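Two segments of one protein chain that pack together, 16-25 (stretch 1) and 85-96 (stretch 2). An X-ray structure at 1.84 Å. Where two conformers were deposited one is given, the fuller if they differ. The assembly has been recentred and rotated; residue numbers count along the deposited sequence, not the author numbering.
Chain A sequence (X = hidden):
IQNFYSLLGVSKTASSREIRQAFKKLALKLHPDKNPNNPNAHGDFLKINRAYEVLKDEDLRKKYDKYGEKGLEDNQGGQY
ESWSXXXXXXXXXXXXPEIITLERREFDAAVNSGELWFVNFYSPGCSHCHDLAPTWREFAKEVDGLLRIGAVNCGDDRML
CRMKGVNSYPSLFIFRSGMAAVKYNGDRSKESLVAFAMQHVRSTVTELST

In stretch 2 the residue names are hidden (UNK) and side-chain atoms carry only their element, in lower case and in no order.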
ATOM      1  N   SER A  16      -9.004   2.748   1.781  1.00 15.64           N
ATOM      2  CA  SER A  16      -8.047   1.797   2.430  1.00 14.53           C
ATOM      3  C   SER A  16      -6.957   2.580   3.108  1.00 14.67           C
ATOM      4  O   SER A  16      -6.516   2.218   4.215  1.00 14.63           O
ATOM      5  CB  SER A  16      -7.446   0.858   1.376  1.00 15.19           C
ATOM      6  OG  SER A  16      -8.510   0.073   0.798  1.00 16.69           O
ATOM      7  N   ARG A  17      -6.518   3.671   2.469  1.00 13.42           N
ATOM      8  CA  ARG A  17      -5.520   4.530   3.111  0.70 13.32           C
ATOM      9  C   ARG A  17      -6.028   5.056   4.448  1.00 13.39           C
ATOM     10  O   ARG A  17      -5.300   5.001   5.431  1.00 14.05           O
ATOM     11  CB  ARG A  17      -5.087   5.707   2.215  0.70 14.33           C
ATOM     12  CG  ARG A  17      -4.073   6.657   2.886  0.70 13.54           C
ATOM     13  CD  ARG A  17      -3.840   7.905   1.990  0.70 20.18           C
ATOM     14  NE  ARG A  17      -3.204   8.934   2.798  0.70 22.13           N
ATOM     15  CZ  ARG A  17      -3.836   9.790   3.612  0.70 22.39           C
ATOM     16  NH1 ARG A  17      -5.171   9.832   3.701  0.70 22.92           N
ATOM     17  NH2 ARG A  17      -3.105  10.621   4.336  0.70 20.70           N
ATOM     18  N   GLU A  18      -7.260   5.563   4.510  1.00 11.98           N
ATOM     19  CA  GLU A  18      -7.786   6.129   5.801  1.00 11.77           C
ATOM     20  C   GLU A  18      -7.850   5.092   6.892  1.00 12.44           C
ATOM     21  O   GLU A  18      -7.488   5.335   8.084  1.00 12.75           O
ATOM     22  CB  GLU A  18      -9.185   6.757   5.589  1.00 12.05           C
ATOM     23  CG  GLU A  18      -9.075   8.106   4.946  1.00 16.76           C
ATOM     24  CD  GLU A  18     -10.394   8.625   4.325  1.00 24.67           C
ATOM     25  OE1 GLU A  18     -11.178   7.865   3.718  1.00 25.54           O
ATOM     26  OE2 GLU A  18     -10.617   9.846   4.410  1.00 29.27           O
ATOM     27  N   ILE A  19      -8.327   3.925   6.495  1.00 12.59           N
ATOM     28  CA  ILE A  19      -8.368   2.764   7.385  1.00 13.03           C
ATOM     29  C   ILE A  19      -6.968   2.396   7.924  1.00 13.17           C
ATOM     30  O   ILE A  19      -6.817   2.160   9.148  1.00 13.40           O
ATOM     31  CB  ILE A  19      -9.078   1.560   6.728  1.00 13.35           C
ATOM     32  CG1 ILE A  19     -10.551   1.934   6.436  1.00 15.68           C
ATOM     33  CG2 ILE A  19      -8.888   0.250   7.566  1.00 15.55           C
ATOM     34  CD1 ILE A  19     -11.255   1.067   5.356  1.00 17.26           C
ATOM     35  N   ARG A  20      -5.941   2.343   7.067  1.00 14.08           N
ATOM     36  CA  ARG A  20      -4.585   2.090   7.595  1.00 12.81           C
ATOM     37  C   ARG A  20      -4.153   3.115   8.573  1.00 13.92           C
ATOM     38  O   ARG A  20      -3.546   2.766   9.592  1.00 14.80           O
ATOM     39  CB  ARG A  20      -3.509   2.065   6.483  1.00 12.76           C
ATOM     40  CG  ARG A  20      -3.622   0.849   5.572  1.00 13.34           C
ATOM     41  CD  ARG A  20      -2.386   0.723   4.609  1.00 11.28           C
ATOM     42  NE  ARG A  20      -2.371   1.819   3.624  1.00 11.70           N
ATOM     43  CZ  ARG A  20      -2.961   1.759   2.435  1.00 13.51           C
ATOM     44  NH1 ARG A  20      -3.712   0.687   2.092  1.00 15.58           N
ATOM     45  NH2 ARG A  20      -2.822   2.773   1.583  1.00 13.96           N
ATOM     46  N   GLN A  21      -4.390   4.380   8.253  1.00 13.31           N
ATOM     47  CA  GLN A  21      -3.940   5.450   9.120  1.00 15.08           C
ATOM     48  C   GLN A  21      -4.626   5.367  10.500  1.00 16.25           C
ATOM     49  O   GLN A  21      -3.959   5.582  11.560  1.00 17.93           O
ATOM     50  CB  GLN A  21      -4.060   6.790   8.433  1.00 15.01           C
ATOM     51  CG  GLN A  21      -2.997   6.822   7.234  1.00 19.41           C
ATOM     52  CD  GLN A  21      -1.567   6.393   7.740  1.00 25.88           C
ATOM     53  OE1 GLN A  21      -1.017   7.066   8.623  1.00 24.35           O
ATOM     54  NE2 GLN A  21      -1.015   5.236   7.241  1.00 21.55           N
ATOM     55  N   ALA A  22      -5.903   4.996  10.512  1.00 15.07           N
ATOM     56  CA  ALA A  22      -6.609   4.989  11.782  1.00 15.65           C
ATOM     57  C   ALA A  22      -6.091   3.829  12.610  1.00 15.31           C
ATOM     58  O   ALA A  22      -5.862   3.986  13.801  1.00 16.09           O
ATOM     59  CB  ALA A  22      -8.114   4.867  11.589  1.00 16.56           C
ATOM     60  N   PHE A  23      -5.987   2.674  11.969  1.00 14.91           N
ATOM     61  CA  PHE A  23      -5.406   1.453  12.586  1.00 15.62           C
ATOM     62  C   PHE A  23      -3.985   1.719  13.106  1.00 17.20           C
ATOM     63  O   PHE A  23      -3.664   1.375  14.247  1.00 17.00           O
ATOM     64  CB  PHE A  23      -5.486   0.261  11.596  1.00 16.90           C
ATOM     65  CG  PHE A  23      -4.743  -0.969  12.040  1.00 16.41           C
ATOM     66  CD1 PHE A  23      -5.165  -1.710  13.134  1.00 23.90           C
ATOM     67  CD2 PHE A  23      -3.581  -1.336  11.388  1.00 22.24           C
ATOM     68  CE1 PHE A  23      -4.421  -2.851  13.565  1.00 23.01           C
ATOM     69  CE2 PHE A  23      -2.838  -2.474  11.788  1.00 24.87           C
ATOM     70  CZ  PHE A  23      -3.257  -3.224  12.886  1.00 23.93           C
ATOM     71  N   LYS A  24      -3.116   2.312  12.281  1.00 15.79           N
ATOM     72  CA  LYS A  24      -1.751   2.622  12.730  1.00 17.78           C
ATOM     73  C   LYS A  24      -1.685   3.463  14.002  1.00 18.75           C
ATOM     74  O   LYS A  24      -0.901   3.175  14.922  1.00 19.13           O
ATOM     75  CB  LYS A  24      -0.960   3.309  11.615  1.00 17.12           C
ATOM     76  CG  LYS A  24       0.504   3.552  12.012  1.00 20.83           C
ATOM     77  CD  LYS A  24       1.266   4.125  10.825  1.00 24.64           C
ATOM     78  CE  LYS A  24       1.389   5.599  10.834  1.00 25.28           C
ATOM     79  NZ  LYS A  24       2.652   5.957  10.047  1.00 27.97           N
ATOM     80  N   LYS A  25      -2.516   4.478  14.095  1.00 17.68           N
ATOM     81  CA  LYS A  25      -2.536   5.334  15.245  1.00 19.89           C
ATOM     82  C   LYS A  25      -2.872   4.533  16.549  1.00 19.51           C
ATOM     83  O   LYS A  25      -2.268   4.757  17.636  1.00 20.39           O
ATOM     84  CB  LYS A  25      -3.546   6.455  14.958  1.00 21.19           C
ATOM     85  CG  LYS A  25      -3.872   7.382  16.130  1.00 26.49           C
ATOM     86  CD  LYS A  25      -5.078   8.257  15.751  1.00 34.90           C
ATOM     87  CE  LYS A  25      -6.070   8.379  16.892  1.00 38.47           C
ATOM     88  NZ  LYS A  25      -6.566   7.043  17.414  1.00 40.08           N
ATOM     89  N   UNK A  85       7.313  -2.621  13.281  1.00 17.94           N
ATOM     90  CA  UNK A  85       6.661  -2.841  12.006  1.00 16.83           C
ATOM     91  C   UNK A  85       5.604  -1.760  11.744  1.00 15.81           C
ATOM     92  O   UNK A  85       5.557  -1.214  10.639  1.00 14.81           O
ATOM     93  c   UNK A  85       5.748  -5.080   9.583  1.00 21.69           C
ATOM     94  c   UNK A  85       5.176  -4.477  10.698  1.00 17.36           C
ATOM     95  c   UNK A  85       3.825  -4.103  10.635  1.00 20.44           C
ATOM     96  c   UNK A  85       5.994  -4.234  11.961  1.00 17.33           C
ATOM     97  c   UNK A  85       3.674  -4.900   8.398  1.00 24.33           C
ATOM     98  o   UNK A  85       2.914  -5.121   7.295  1.00 28.41           O
ATOM     99  c   UNK A  85       5.001  -5.304   8.432  1.00 23.67           C
ATOM    100  c   UNK A  85       3.069  -4.325   9.498  1.00 21.40           C
ATOM    101  N   UNK A  86       4.737  -1.449  12.722  1.00 15.54           N
ATOM    102  CA  UNK A  86       3.691  -0.432  12.469  1.00 13.45           C
ATOM    103  C   UNK A  86       4.297   0.962  12.369  1.00 15.32           C
ATOM    104  O   UNK A  86       3.798   1.828  11.645  1.00 13.92           O
ATOM    105  c   UNK A  86       2.040  -2.727  14.477  1.00 16.25           C
ATOM    106  c   UNK A  86       1.876  -1.802  13.447  1.00 13.70           C
ATOM    107  c   UNK A  86       0.514  -3.440  12.245  1.00 18.16           C
ATOM    108  c   UNK A  86       0.700  -4.337  13.288  1.00 20.45           C
ATOM    109  c   UNK A  86       1.123  -2.167  12.322  1.00 19.45           C
ATOM    110  c   UNK A  86       2.571  -0.476  13.519  1.00 14.62           C
ATOM    111  o   UNK A  86       0.130  -5.578  13.278  1.00 19.94           O
ATOM    112  c   UNK A  86       1.430  -3.982  14.414  1.00 16.90           C
ATOM    113  N   UNK A  87       5.388   1.180  13.104  1.00 13.66           N
ATOM    114  CA  UNK A  87       5.936   2.515  13.150  1.00 15.50           C
ATOM    115  C   UNK A  87       6.641   2.837  11.856  1.00 16.01           C
ATOM    116  O   UNK A  87       6.559   3.950  11.391  1.00 17.42           O
ATOM    117  n   UNK A  87       8.488   8.220  13.658  1.00 20.82           N
ATOM    118  c   UNK A  87       6.720   5.155  14.713  1.00 19.12           C
ATOM    119  c   UNK A  87       7.685   4.004  14.399  1.00 18.63           C
ATOM    120  c   UNK A  87       7.849   7.059  13.590  1.00 18.08           C
ATOM    121  c   UNK A  87       6.925   2.623  14.356  1.00 14.98           C
ATOM    122  n   UNK A  87       7.435   6.451  14.682  1.00 19.42           N
ATOM    123  n   UNK A  87       7.593   6.529  12.390  1.00 21.12           N
ATOM    124  N   UNK A  88       7.372   1.868  11.272  1.00 17.35           N
ATOM    125  CA  UNK A  88       8.255   2.187  10.169  1.00 17.48           C
ATOM    126  C   UNK A  88       7.960   1.400   8.875  1.00 18.50           C
ATOM    127  O   UNK A  88       8.474   1.788   7.832  1.00 18.41           O
ATOM    128  c   UNK A  88      10.243   2.829  11.634  1.00 17.28           C
ATOM    129  c   UNK A  88      10.995   5.059  12.423  1.00 20.44           C
ATOM    130  o   UNK A  88      11.711   5.392  14.684  1.00 20.66           O
ATOM    131  c   UNK A  88      10.484   4.195  11.385  1.00 22.26           C
ATOM    132  c   UNK A  88      11.226   4.543  13.692  1.00 21.67           C
ATOM    133  c   UNK A  88      10.974   3.186  13.958  1.00 19.57           C
ATOM    134  c   UNK A  88       9.709   1.919  10.537  1.00 18.72           C
ATOM    135  c   UNK A  88      10.472   2.341  12.894  1.00 17.10           C
ATOM    136  N   UNK A  89       7.147   0.331   8.952  1.00 18.22           N
ATOM    137  CA  UNK A  89       7.037  -0.590   7.787  1.00 18.11           C
ATOM    138  C   UNK A  89       5.597  -0.833   7.323  1.00 17.16           C
ATOM    139  O   UNK A  89       5.302  -1.867   6.710  1.00 15.66           O
ATOM    140  o   UNK A  89       8.303  -2.060   5.710  1.00 22.07           O
ATOM    141  o   UNK A  89       8.491  -3.853   6.888  1.00 23.75           O
ATOM    142  c   UNK A  89       8.208  -2.666   6.808  1.00 20.37           C
ATOM    143  c   UNK A  89       7.703  -1.952   8.094  1.00 16.23           C
ATOM    144  N   UNK A  90       4.730   0.120   7.646  1.00 16.75           N
ATOM    145  CA  UNK A  90       3.289  -0.035   7.461  1.00 16.21           C
ATOM    146  C   UNK A  90       2.730   1.220   6.773  1.00 16.77           C
ATOM    147  O   UNK A  90       3.006   2.330   7.218  1.00 16.74           O
ATOM    148  c   UNK A  90       0.684  -1.732   8.278  1.00 18.37           C
ATOM    149  c   UNK A  90       2.626  -0.255   8.823  1.00 16.63           C
ATOM    150  c   UNK A  90      -0.699  -1.957   8.166  1.00 21.29           C
ATOM    151  c   UNK A  90       0.269   0.549   8.945  1.00 21.29           C
ATOM    152  c   UNK A  90      -1.121   0.357   8.823  1.00 20.28           C
ATOM    153  c   UNK A  90      -1.613  -0.912   8.437  1.00 21.51           C
ATOM    154  c   UNK A  90       1.171  -0.493   8.709  1.00 18.43           C
ATOM    155  N   UNK A  91       1.982   1.040   5.685  1.00 15.58           N
ATOM    156  CA  UNK A  91       1.405   2.191   4.955  1.00 15.92           C
ATOM    157  C   UNK A  91       2.475   3.184   4.539  1.00 16.33           C
ATOM    158  O   UNK A  91       2.340   4.392   4.750  1.00 15.31           O
ATOM    159  N   UNK A  92       3.564   2.651   3.972  1.00 15.59           N
ATOM    160  CA  UNK A  92       4.794   3.403   3.729  1.00 18.22           C
ATOM    161  C   UNK A  92       4.575   4.767   3.100  1.00 15.50           C
ATOM    162  O   UNK A  92       5.249   5.745   3.454  1.00 14.28           O
ATOM    163  c   UNK A  92       6.588   1.658   4.953  1.00 25.32           C
ATOM    164  c   UNK A  92       6.941   3.302   2.251  1.00 22.88           C
ATOM    165  c   UNK A  92       6.267   1.329   3.446  1.00 26.85           C
ATOM    166  c   UNK A  92       5.746   2.556   2.704  1.00 18.34           C
ATOM    167  N   UNK A  93       3.713   4.804   2.101  1.00 13.72           N
ATOM    168  CA  UNK A  93       3.594   6.053   1.330  1.00 13.15           C
ATOM    169  C   UNK A  93       2.340   6.816   1.610  1.00 13.84           C
ATOM    170  O   UNK A  93       2.039   7.696   0.823  1.00 12.23           O
ATOM    171  o   UNK A  93       8.877   3.807  -1.507  1.00 13.19           O
ATOM    172  c   UNK A  93       7.531   5.598  -0.719  1.00 14.23           C
ATOM    173  c   UNK A  93       3.702   5.777  -0.196  1.00 13.33           C
ATOM    174  c   UNK A  93       5.272   3.970  -1.072  1.00 16.23           C
ATOM    175  c   UNK A  93       6.248   6.069  -0.378  1.00 14.34           C
ATOM    176  c   UNK A  93       7.654   4.317  -1.195  1.00 16.37           C
ATOM    177  c   UNK A  93       5.103   5.271  -0.566  1.00 12.46           C
ATOM    178  c   UNK A  93       6.535   3.484  -1.361  1.00 13.49           C
ATOM    179  N   UNK A  94       1.645   6.488   2.701  1.00 14.30           N
ATOM    180  CA  UNK A  94       0.343   7.108   3.056  1.00 16.44           C
ATOM    181  C   UNK A  94       0.390   8.587   3.371  1.00 16.59           C
ATOM    182  O   UNK A  94      -0.642   9.258   3.304  1.00 18.32           O
ATOM    183  c   UNK A  94      -0.887   5.012   3.790  1.00 17.61           C
ATOM    184  o   UNK A  94      -0.871   4.689   2.562  1.00 15.10           O
ATOM    185  c   UNK A  94      -0.316   6.381   4.215  1.00 15.60           C
ATOM    186  o   UNK A  94      -1.326   4.265   4.685  1.00 17.41           O
ATOM    187  N   UNK A  95       1.571   9.092   3.769  1.00 17.10           N
ATOM    188  CA  UNK A  95       1.710  10.517   4.013  1.00 19.00           C
ATOM    189  C   UNK A  95       2.388  11.281   2.881  1.00 16.68           C
ATOM    190  O   UNK A  95       2.791  12.415   3.118  1.00 17.45           O
ATOM    191  c   UNK A  95       1.865  10.206   6.523  1.00 28.45           C
ATOM    192  c   UNK A  95       2.514  10.780   5.302  1.00 19.49           C
ATOM    193  o   UNK A  95       2.597   9.678   7.382  1.00 35.25           O
ATOM    194  o   UNK A  95       0.623  10.306   6.680  1.00 34.47           O
ATOM    195  N   UNK A  96       2.532  10.664   1.689  1.00 15.10           N
ATOM    196  CA  UNK A  96       3.141  11.253   0.511  1.00 14.03           C
ATOM    197  C   UNK A  96       2.036  11.411  -0.526  1.00 13.25           C
ATOM    198  O   UNK A  96       1.696  10.460  -1.222  1.00 13.10           O
ATOM    199  c   UNK A  96       4.273  10.350  -0.002  1.00 13.46           C
ATOM    200  o   UNK A  96       5.335   8.775   1.464  1.00 12.86           O
ATOM    201  o   UNK A  96       5.752  10.951   1.694  1.00 14.91           O
ATOM    202  c   UNK A  96       5.211   9.982   1.115  1.00 15.31           C
TER
HETATM  203  O   HOH W   1       1.838   5.034   7.635  1.00 17.15           O

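Position 85, in the last turn of a helix that begins earlier in the chain, carries one carbon and then a six-carbon ring bearing an oxygen. This is Tyr85, and it stays out of reach of stretch 1. Position 86 has the same eight atoms, but its CB points toward the first helix and its ring meets that of Phe23; the ring oxygen makes it Tyr86. Phe23 turns its edge to the face of this ring in an offset arrangement, with CE2 of Phe23 3.5 Å from CE1 of Tyr86 and the planes at 88°. The backbone takes part as well, since CD of Lys24 lies 3.5 Å from O of Tyr86.

At position 87, three carbons and a nitrogen lead to a carbon with two more nitrogens, a guanidinium, hence Arg87; it points away from stretch 1. Position 88 again ends in a six-carbon ring with an oxygen and also points away: Tyr88. Position 89 has two carbons, the second carrying two oxygens, a carboxylate directly on CB: Asp89. It is the first residue to leave helical phi/psi and does not reach stretch 1.

Position 90 shows one carbon and a six-carbon ring without oxygen, which identifies Phe90. Its ring edge approaches the first helix, placing CE2 3.5 Å from O of Arg20, while CZ lies 3.6 Å from CD2 of Phe23. Phe23 thus directs its edge toward the faces of two rings, Tyr86 and Phe90.

Position 91 has no side-chain atoms and is Gly91. Its positive phi favours glycine, and its CA packs 4.0 Å from NE of Arg20. Position 92 has four carbons, forked at the first with one arm two carbons long: Ile92, directed away from the helix. At position 93 a carbon and an oxygen-bearing six-carbon ring give Tyr93, whose ring end leads away too.

Position 94 has two carbons, the second with two oxygens, both engaged by stretch 1. The short carboxylate is that of Asp94. Arg20 grips it in a salt bridge with two hydrogen bonds, NE to OD2 and NH2 to OD1, each 2.9 Å; Gln21 NE2 adds a third, 2.8 Å to OD2. A CB on Gly91 would clash with this OD2, at 2.4 Å. Arg17 instead serves the backbone, donating to O of Asp94 from NE at 2.6 Å and from NH2 at 3.0 Å.

Positions 95 and 96 repeat the pattern of two carbons and two terminal oxygens. The first is Asp95, whose OD1 stands 4.4 Å from NH2 of Arg17, beyond a salt bridge; the second, Asp96, points away.

The contact therefore has two parts along one helix. Around Phe23, aromatic rings pack edge to face; around Asp94, a turn presents a carboxylate and a carbonyl to Arg17, Arg20 and Gln21. Between them, water 1 accepts from NE2 of Gln21 (2.9 Å) and NZ of Lys24 (2.7 Å) and lies 3.0 Å from O of Phe90, within donating reach of it, bringing helix and loop together around one solvent site.

Stretch 2, residues 85-96: YYRYDFGIYDDD
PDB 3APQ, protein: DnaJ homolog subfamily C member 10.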